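Local coordinates for protein aromatic amino acid aminotransferase I (Candida albicans WO-1, PDB 6HNU) that probably transfers the amino group between aromatic amino acids and 2-oxoglutarate, using pyridoxal 5'-phosphate as cofactor, at residues K194-M199 and A236-F241; L398-H403 and T458-R463. One frame throughout, in Å; residues are numbered along the deposited sequence.

Followed from the N terminus, the chain has already built several strands of the mixed sheet when it enters helix 192-200; it then runs through strand 209-212, and interaction 1 closes this excursion of 36 intervening residues when helix 226-239 returns against 194-199. Both helices belong to the large domain, beside its mixed, mainly parallel sheet. Interaction 2 opens much later, at the end of strand 393-399; helix 413-426 and strand 429-433 follow before strand 459-465 comes back alongside 398-400, in the four-stranded antiparallel sheet. The two loops therefore lie in series and neither encloses nor crosses the other. Interactions 1 and 2 do not touch: their centres are about 30 Å apart.

Interaction 1. Residues K194-M199 and A236-F241; sequences KLEELM and ACKYDF
Glu196 on helix 192-200 meets Lys238 and Tyr239 toward the C-terminal end of helix 226-239, in a helix-helix contact beside the mixed sheet of the PLP-dependent aminotransferase fold. One carboxylate oxygen takes both donors: Lys238 NZ makes a salt bridge to Glu196 OE2 at 2.8 Å, and Tyr239 OH donates to Glu196 OE2 at 2.7 Å. Lys238 NZ comes on the syn side but tilted out of the carboxylate plane, and Tyr239 OH from above its other face, which should stabilise the negative charge. Lys238 gets there with a chain extended beyond CG, whereas that of Glu196 bends at chi2 (61°).

Next to this polar group, Met199 CB lies 3.4 Å from the Tyr239 ring centroid, a CH-pi contact over the face; Lys238 CG covers the opposite face toward its rim. The phenol ring is thus sandwiched while its hydroxyl is bonded. Bends at chi2 and chi3 turn Met199 back, bringing CE to 3.9 Å from Tyr239 CB. Met199 CG also lies 3.9 Å from Phe241 CE2.

Behind this shell, Leu160 of strand 158-162 packs on Met199, and Ile235 touches Glu196 and Phe241. Asp240, with positive phi, leaves helical geometry, while Phe241 N bonds back to Ala236 O at 3.1 Å.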
ATOM      1  N   LYS B 194     -27.274 -24.229   6.117  1.00 19.07           N
ATOM      2  CA  LYS B 194     -26.323 -24.532   7.224  1.00 20.42           C
ATOM      3  C   LYS B 194     -25.771 -23.227   7.824  1.00 21.10           C
ATOM      4  O   LYS B 194     -25.595 -23.182   9.082  1.00 20.14           O
ATOM      5  CB  LYS B 194     -25.189 -25.395   6.706  1.00 20.94           C
ATOM      6  CG  LYS B 194     -25.598 -26.764   6.205  1.00 22.98           C
ATOM      7  CD  LYS B 194     -24.410 -27.544   5.734  1.00 25.49           C
ATOM      8  CE  LYS B 194     -24.718 -28.950   5.263  1.00 27.37           C
ATOM      9  NZ  LYS B 194     -25.333 -29.740   6.349  1.00 29.17           N
ATOM     10  N   LEU B 195     -25.634 -22.182   6.996  1.00 19.29           N
ATOM     11  CA  LEU B 195     -25.273 -20.821   7.476  1.00 18.89           C
ATOM     12  C   LEU B 195     -26.399 -20.262   8.359  1.00 20.22           C
ATOM     13  O   LEU B 195     -26.103 -19.770   9.470  1.00 21.25           O
ATOM     14  CB  LEU B 195     -24.963 -19.909   6.279  1.00 18.18           C
ATOM     15  CG  LEU B 195     -24.759 -18.444   6.655  1.00 19.24           C
ATOM     16  CD1 LEU B 195     -23.519 -18.297   7.521  1.00 18.16           C
ATOM     17  CD2 LEU B 195     -24.625 -17.577   5.423  1.00 21.16           C
ATOM     18  N   GLU B 196     -27.666 -20.361   7.915  1.00 19.65           N
ATOM     19  CA  GLU B 196     -28.841 -19.953   8.721  1.00 20.67           C
ATOM     20  C   GLU B 196     -28.814 -20.720  10.047  1.00 21.13           C
ATOM     21  O   GLU B 196     -29.075 -20.122  11.076  1.00 22.27           O
ATOM     22  CB  GLU B 196     -30.150 -20.236   7.976  1.00 22.05           C
ATOM     23  CG  GLU B 196     -31.415 -20.042   8.803  1.00 23.71           C
ATOM     24  CD  GLU B 196     -31.683 -18.655   9.354  1.00 24.18           C
ATOM     25  OE1 GLU B 196     -31.434 -17.681   8.636  1.00 27.24           O
ATOM     26  OE2 GLU B 196     -32.241 -18.553  10.450  1.00 22.99           O
ATOM     27  N   GLU B 197     -28.606 -22.030   9.981  1.00 23.36           N
ATOM     28  CA  GLU B 197     -28.662 -22.934  11.165  1.00 24.77           C
ATOM     29  C   GLU B 197     -27.552 -22.488  12.128  1.00 23.74           C
ATOM     30  O   GLU B 197     -27.839 -22.337  13.328  1.00 22.82           O
ATOM     31  CB  GLU B 197     -28.500 -24.399  10.750  1.00 26.24           C
ATOM     32  CG  GLU B 197     -28.153 -25.335  11.915  1.00 28.84           C
ATOM     33  CD  GLU B 197     -29.269 -25.411  12.921  1.00 31.82           C
ATOM     34  OE1 GLU B 197     -30.395 -24.985  12.558  1.00 35.00           O
ATOM     35  OE2 GLU B 197     -29.037 -25.892  14.065  1.00 32.87           O
ATOM     36  N   LEU B 198     -26.336 -22.318  11.611  1.00 22.25           N
ATOM     37  CA  LEU B 198     -25.156 -21.864  12.391  1.00 23.24           C
ATOM     38  C   LEU B 198     -25.510 -20.581  13.151  1.00 24.10           C
ATOM     39  O   LEU B 198     -25.174 -20.473  14.336  1.00 24.81           O
ATOM     40  CB  LEU B 198     -23.990 -21.646  11.434  1.00 26.19           C
ATOM     41  CG  LEU B 198     -22.665 -21.246  12.076  1.00 25.68           C
ATOM     42  CD1 LEU B 198     -22.161 -22.330  13.012  1.00 27.54           C
ATOM     43  CD2 LEU B 198     -21.628 -20.979  11.002  1.00 25.87           C
ATOM     44  N   MET B 199     -26.123 -19.612  12.472  1.00 22.10           N
ATOM     45  CA  MET B 199     -26.485 -18.316  13.084  1.00 21.41           C
ATOM     46  C   MET B 199     -27.635 -18.506  14.072  1.00 22.02           C
ATOM     47  O   MET B 199     -27.638 -17.822  15.079  1.00 22.01           O
ATOM     48  CB  MET B 199     -26.843 -17.288  12.007  1.00 21.72           C
ATOM     49  CG  MET B 199     -25.635 -16.789  11.217  1.00 23.04           C
ATOM     50  SD  MET B 199     -24.193 -16.249  12.202  1.00 22.82           S
ATOM     51  CE  MET B 199     -24.949 -15.155  13.401  1.00 27.32           C
ATOM     52  N   ALA B 236     -27.685 -12.303   6.385  1.00 19.33           N
ATOM     53  CA  ALA B 236     -26.853 -11.156   6.853  1.00 19.01           C
ATOM     54  C   ALA B 236     -27.789 -10.095   7.447  1.00 19.05           C
ATOM     55  O   ALA B 236     -27.477  -9.548   8.482  1.00 19.41           O
ATOM     56  CB  ALA B 236     -26.034 -10.621   5.700  1.00 19.13           C
ATOM     57  N   CYS B 237     -28.967  -9.888   6.873  1.00 20.65           N
ATOM     58  CA  CYS B 237     -29.907  -8.842   7.350  1.00 20.64           C
ATOM     59  C   CYS B 237     -30.542  -9.301   8.665  1.00 22.02           C
ATOM     60  O   CYS B 237     -30.681  -8.477   9.578  1.00 21.94           O
ATOM     61  CB  CYS B 237     -30.973  -8.511   6.330  1.00 20.25           C
ATOM     62  SG  CYS B 237     -30.347  -7.706   4.831  1.00 22.13           S
ATOM     63  N   LYS B 238     -30.880 -10.577   8.758  1.00 24.10           N
ATOM     64  CA  LYS B 238     -31.644 -11.140   9.905  1.00 24.88           C
ATOM     65  C   LYS B 238     -30.726 -11.162  11.118  1.00 25.23           C
ATOM     66  O   LYS B 238     -31.192 -10.851  12.223  1.00 22.76           O
ATOM     67  CB  LYS B 238     -32.197 -12.527   9.547  1.00 26.00           C
ATOM     68  CG  LYS B 238     -32.805 -13.345  10.686  1.00 25.76           C
ATOM     69  CD  LYS B 238     -33.295 -14.722  10.243  1.00 26.53           C
ATOM     70  CE  LYS B 238     -33.983 -15.509  11.345  1.00 27.91           C
ATOM     71  NZ  LYS B 238     -34.378 -16.863  10.878  1.00 28.04           N
ATOM     72  N   TYR B 239     -29.449 -11.493  10.943  1.00 23.13           N
ATOM     73  CA  TYR B 239     -28.545 -11.590  12.105  1.00 20.62           C
ATOM     74  C   TYR B 239     -27.658 -10.343  12.206  1.00 20.69           C
ATOM     75  O   TYR B 239     -26.861 -10.283  13.119  1.00 21.66           O
ATOM     76  CB  TYR B 239     -27.763 -12.891  12.041  1.00 21.90           C
ATOM     77  CG  TYR B 239     -28.659 -14.081  12.174  1.00 21.13           C
ATOM     78  CD1 TYR B 239     -29.145 -14.446  13.429  1.00 22.01           C
ATOM     79  CD2 TYR B 239     -29.094 -14.777  11.063  1.00 20.12           C
ATOM     80  CE1 TYR B 239     -29.970 -15.544  13.576  1.00 22.17           C
ATOM     81  CE2 TYR B 239     -29.949 -15.857  11.182  1.00 22.37           C
ATOM     82  CZ  TYR B 239     -30.380 -16.250  12.454  1.00 22.35           C
ATOM     83  OH  TYR B 239     -31.223 -17.311  12.593  1.00 23.89           O
ATOM     84  N   ASP B 240     -27.815  -9.386  11.293  1.00 21.29           N
ATOM     85  CA  ASP B 240     -27.077  -8.091  11.331  1.00 21.91           C
ATOM     86  C   ASP B 240     -25.558  -8.287  11.347  1.00 18.94           C
ATOM     87  O   ASP B 240     -24.891  -7.816  12.261  1.00 18.79           O
ATOM     88  CB  ASP B 240     -27.552  -7.237  12.506  1.00 22.21           C
ATOM     89  CG  ASP B 240     -27.007  -5.825  12.453  1.00 22.19           C
ATOM     90  OD1 ASP B 240     -26.711  -5.352  11.332  1.00 20.01           O
ATOM     91  OD2 ASP B 240     -26.844  -5.235  13.544  1.00 23.27           O
ATOM     92  N   PHE B 241     -24.998  -8.852  10.275  1.00 18.23           N
ATOM     93  CA  PHE B 241     -23.544  -8.874  10.021  1.00 17.75           C
ATOM     94  C   PHE B 241     -23.353  -8.347   8.594  1.00 18.37           C
ATOM     95  O   PHE B 241     -24.330  -8.345   7.812  1.00 17.80           O
ATOM     96  CB  PHE B 241     -22.906 -10.240  10.316  1.00 18.92           C
ATOM     97  CG  PHE B 241     -23.450 -11.417   9.541  1.00 20.22           C
ATOM     98  CD1 PHE B 241     -23.075 -11.648   8.221  1.00 18.08           C
ATOM     99  CD2 PHE B 241     -24.318 -12.314  10.136  1.00 20.26           C
ATOM    100  CE1 PHE B 241     -23.627 -12.705   7.515  1.00 18.82           C
ATOM    101  CE2 PHE B 241     -24.828 -13.400   9.442  1.00 18.37           C
ATOM    102  CZ  PHE B 241     -24.469 -13.598   8.137  1.00 19.16           C
TER

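Interaction 2. Residues L398-H403 and T458-R463; sequences LDASKH and THIFFR
Leu398 and Ile460 form a hydrogen-bonded pair of an antiparallel beta-sheet, where strand 393-399 ends against strand 459-465 in the four-stranded antiparallel sheet of this aminotransferase. Leu398 N bonds to Ile460 O at 2.9 Å, and Ile460 N to Leu398 O at 3.0 Å. The pairing outlasts the strand: Ala400 N, already in a 3-10 turn, donates to Thr458 O at 2.7 Å.

The tight part is the buried face carrying Leu398 and Ile460. Leu398 CB rests 3.8 Å from Ile460 CG1, while Leu398 CD1 approaches the Phe462 ring obliquely at CE1. Ala400 CB lies near Ile460 CG2, and helix 413-426 covers this side, Val416 touching Ala400 and Val420 touching Phe462.

On the other face, the side chains of the non-hydrogen-bonded pair Asp399 and His459 meet more loosely and nearer solvent. The exposed imidazole is turned 37° from the carboxylate, with Asp399 OD1 over one of its faces, and its NE2 stands 4.1 Å from Asp399 OD2 without bonding.

Where the chain leaves the sheet, chi1 of Asp399 (-179°) sets CG beside the carbonyl carbon, on the side of the following residues, where OD1 accepts from Ser401 N in an Asx turn. Ser401 OG also bonds to Asp399 OD1, at 2.6 Å, from the same face of the carboxylate plane. A weak third bond reaches that oxygen from Thr458 OG1 at 3.5 Å.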
ATOM      1  N   LEU B 398     -12.285 -36.414  -5.731  1.00 25.52           N
ATOM      2  CA  LEU B 398     -11.969 -37.875  -5.732  1.00 23.17           C
ATOM      3  C   LEU B 398     -12.560 -38.496  -4.468  1.00 23.07           C
ATOM      4  O   LEU B 398     -12.591 -37.834  -3.441  1.00 20.11           O
ATOM      5  CB  LEU B 398     -10.452 -38.114  -5.820  1.00 23.47           C
ATOM      6  CG  LEU B 398      -9.682 -37.468  -6.970  1.00 24.50           C
ATOM      7  CD1 LEU B 398      -8.179 -37.668  -6.816  1.00 26.31           C
ATOM      8  CD2 LEU B 398     -10.121 -38.002  -8.328  1.00 26.99           C
ATOM      9  N   ASP B 399     -13.071 -39.730  -4.562  1.00 23.59           N
ATOM     10  CA  ASP B 399     -13.608 -40.490  -3.408  1.00 24.58           C
ATOM     11  C   ASP B 399     -12.407 -41.219  -2.800  1.00 24.00           C
ATOM     12  O   ASP B 399     -11.944 -42.219  -3.407  1.00 21.90           O
ATOM     13  CB  ASP B 399     -14.752 -41.436  -3.804  1.00 25.93           C
ATOM     14  CG  ASP B 399     -15.305 -42.195  -2.613  1.00 28.61           C
ATOM     15  OD1 ASP B 399     -14.663 -42.144  -1.525  1.00 27.05           O
ATOM     16  OD2 ASP B 399     -16.359 -42.829  -2.763  1.00 28.72           O
ATOM     17  N   ALA B 400     -11.795 -40.651  -1.757  1.00 25.76           N
ATOM     18  CA  ALA B 400     -10.528 -41.210  -1.231  1.00 22.81           C
ATOM     19  C   ALA B 400     -10.809 -42.617  -0.689  1.00 23.93           C
ATOM     20  O   ALA B 400      -9.861 -43.432  -0.671  1.00 22.13           O
ATOM     21  CB  ALA B 400      -9.943 -40.324  -0.174  1.00 23.68           C
ATOM     22  N   SER B 401     -12.056 -42.874  -0.278  1.00 25.41           N
ATOM     23  CA  SER B 401     -12.499 -44.156   0.329  1.00 26.65           C
ATOM     24  C   SER B 401     -12.367 -45.299  -0.686  1.00 27.79           C
ATOM     25  O   SER B 401     -12.382 -46.451  -0.239  1.00 28.30           O
ATOM     26  CB  SER B 401     -13.884 -44.033   0.920  1.00 27.57           C
ATOM     27  OG  SER B 401     -14.891 -44.237  -0.057  1.00 29.11           O
ATOM     28  N   LYS B 402     -12.137 -45.016  -1.970  1.00 26.15           N
ATOM     29  CA  LYS B 402     -11.985 -46.032  -3.051  1.00 27.17           C
ATOM     30  C   LYS B 402     -10.520 -46.325  -3.360  1.00 24.29           C
ATOM     31  O   LYS B 402     -10.248 -47.194  -4.196  1.00 23.50           O
ATOM     32  CB  LYS B 402     -12.731 -45.562  -4.300  1.00 31.20           C
ATOM     33  CG  LYS B 402     -14.234 -45.600  -4.063  1.00 36.05           C
ATOM     34  CD  LYS B 402     -15.118 -45.350  -5.235  1.00 39.30           C
ATOM     35  CE  LYS B 402     -16.499 -45.897  -4.944  1.00 42.35           C
ATOM     36  NZ  LYS B 402     -17.361 -45.837  -6.143  1.00 42.24           N
ATOM     37  N   HIS B 403      -9.592 -45.620  -2.713  1.00 23.26           N
ATOM     38  CA  HIS B 403      -8.148 -45.816  -2.940  1.00 23.06           C
ATOM     39  C   HIS B 403      -7.807 -47.187  -2.371  1.00 21.91           C
ATOM     40  O   HIS B 403      -8.267 -47.516  -1.285  1.00 22.86           O
ATOM     41  CB  HIS B 403      -7.295 -44.745  -2.253  1.00 23.92           C
ATOM     42  CG  HIS B 403      -5.877 -44.793  -2.685  1.00 23.94           C
ATOM     43  ND1 HIS B 403      -5.022 -45.803  -2.257  1.00 24.02           N
ATOM     44  CD2 HIS B 403      -5.172 -44.018  -3.531  1.00 25.64           C
ATOM     45  CE1 HIS B 403      -3.831 -45.611  -2.780  1.00 24.98           C
ATOM     46  NE2 HIS B 403      -3.896 -44.525  -3.585  1.00 28.22           N
ATOM     47  N   THR B 458     -14.946 -38.426   3.053  1.00 37.50           N
ATOM     48  CA  THR B 458     -14.095 -39.322   2.241  1.00 31.97           C
ATOM     49  C   THR B 458     -13.740 -38.645   0.923  1.00 27.50           C
ATOM     50  O   THR B 458     -12.985 -39.217   0.166  1.00 25.89           O
ATOM     51  CB  THR B 458     -14.813 -40.641   1.931  1.00 34.33           C
ATOM     52  OG1 THR B 458     -15.980 -40.332   1.163  1.00 36.74           O
ATOM     53  CG2 THR B 458     -15.197 -41.407   3.175  1.00 34.78           C
ATOM     54  N   HIS B 459     -14.288 -37.468   0.628  1.00 26.75           N
ATOM     55  CA  HIS B 459     -13.982 -36.817  -0.675  1.00 26.28           C
ATOM     56  C   HIS B 459     -12.868 -35.791  -0.459  1.00 23.15           C
ATOM     57  O   HIS B 459     -12.878 -35.116   0.587  1.00 25.78           O
ATOM     58  CB  HIS B 459     -15.227 -36.221  -1.334  1.00 24.96           C
ATOM     59  CG  HIS B 459     -16.188 -37.261  -1.796  1.00 26.55           C
ATOM     60  ND1 HIS B 459     -17.185 -37.742  -0.966  1.00 29.43           N
ATOM     61  CD2 HIS B 459     -16.296 -37.921  -2.971  1.00 29.85           C
ATOM     62  CE1 HIS B 459     -17.864 -38.669  -1.605  1.00 29.01           C
ATOM     63  NE2 HIS B 459     -17.327 -38.809  -2.839  1.00 29.72           N
ATOM     64  N   ILE B 460     -11.973 -35.718  -1.428  1.00 20.95           N
ATOM     65  CA  ILE B 460     -10.797 -34.814  -1.477  1.00 22.02           C
ATOM     66  C   ILE B 460     -10.931 -34.102  -2.812  1.00 22.40           C
ATOM     67  O   ILE B 460     -11.810 -34.532  -3.620  1.00 21.92           O
ATOM     68  CB  ILE B 460      -9.476 -35.595  -1.364  1.00 21.67           C
ATOM     69  CG1 ILE B 460      -9.319 -36.661  -2.451  1.00 24.67           C
ATOM     70  CG2 ILE B 460      -9.371 -36.186   0.028  1.00 23.10           C
ATOM     71  CD1 ILE B 460      -7.942 -37.259  -2.556  1.00 24.82           C
ATOM     72  N   PHE B 461     -10.174 -33.039  -3.016  1.00 18.75           N
ATOM     73  CA  PHE B 461     -10.119 -32.399  -4.338  1.00 19.83           C
ATOM     74  C   PHE B 461      -8.766 -31.767  -4.563  1.00 19.80           C
ATOM     75  O   PHE B 461      -8.016 -31.559  -3.603  1.00 20.25           O
ATOM     76  CB  PHE B 461     -11.273 -31.406  -4.471  1.00 19.04           C
ATOM     77  CG  PHE B 461     -11.124 -30.114  -3.708  1.00 16.91           C
ATOM     78  CD1 PHE B 461     -11.403 -30.080  -2.354  1.00 16.73           C
ATOM     79  CD2 PHE B 461     -10.784 -28.933  -4.367  1.00 18.63           C
ATOM     80  CE1 PHE B 461     -11.351 -28.886  -1.643  1.00 18.16           C
ATOM     81  CE2 PHE B 461     -10.686 -27.739  -3.646  1.00 18.13           C
ATOM     82  CZ  PHE B 461     -10.986 -27.727  -2.288  1.00 16.62           C
ATOM     83  N   PHE B 462      -8.532 -31.448  -5.835  1.00 19.41           N
ATOM     84  CA  PHE B 462      -7.400 -30.683  -6.337  1.00 19.11           C
ATOM     85  C   PHE B 462      -7.936 -29.465  -7.081  1.00 19.51           C
ATOM     86  O   PHE B 462      -8.958 -29.568  -7.778  1.00 17.71           O
ATOM     87  CB  PHE B 462      -6.535 -31.526  -7.262  1.00 19.99           C
ATOM     88  CG  PHE B 462      -5.765 -32.569  -6.504  1.00 20.85           C
ATOM     89  CD1 PHE B 462      -6.385 -33.728  -6.082  1.00 23.34           C
ATOM     90  CD2 PHE B 462      -4.462 -32.326  -6.099  1.00 22.58           C
ATOM     91  CE1 PHE B 462      -5.675 -34.670  -5.351  1.00 22.38           C
ATOM     92  CE2 PHE B 462      -3.759 -33.273  -5.365  1.00 22.68           C
ATOM     93  CZ  PHE B 462      -4.378 -34.434  -4.992  1.00 22.72           C
ATOM     94  N   ARG B 463      -7.209 -28.368  -6.913  1.00 18.82           N
ATOM     95  CA  ARG B 463      -7.419 -27.108  -7.661  1.00 18.03           C
ATOM     96  C   ARG B 463      -6.412 -27.027  -8.798  1.00 17.74           C
ATOM     97  O   ARG B 463      -5.204 -27.140  -8.571  1.00 20.15           O
ATOM     98  CB  ARG B 463      -7.282 -25.887  -6.753  1.00 17.63           C
ATOM     99  CG  ARG B 463      -7.659 -24.596  -7.465  1.00 18.19           C
ATOM    100  CD  ARG B 463      -7.160 -23.377  -6.740  1.00 17.34           C
ATOM    101  NE  ARG B 463      -5.753 -23.142  -6.942  1.00 16.70           N
ATOM    102  CZ  ARG B 463      -5.068 -22.181  -6.389  1.00 17.79           C
ATOM    103  NH1 ARG B 463      -5.680 -21.316  -5.590  1.00 17.09           N
ATOM    104  NH2 ARG B 463      -3.777 -22.076  -6.663  1.00 18.91           N
TER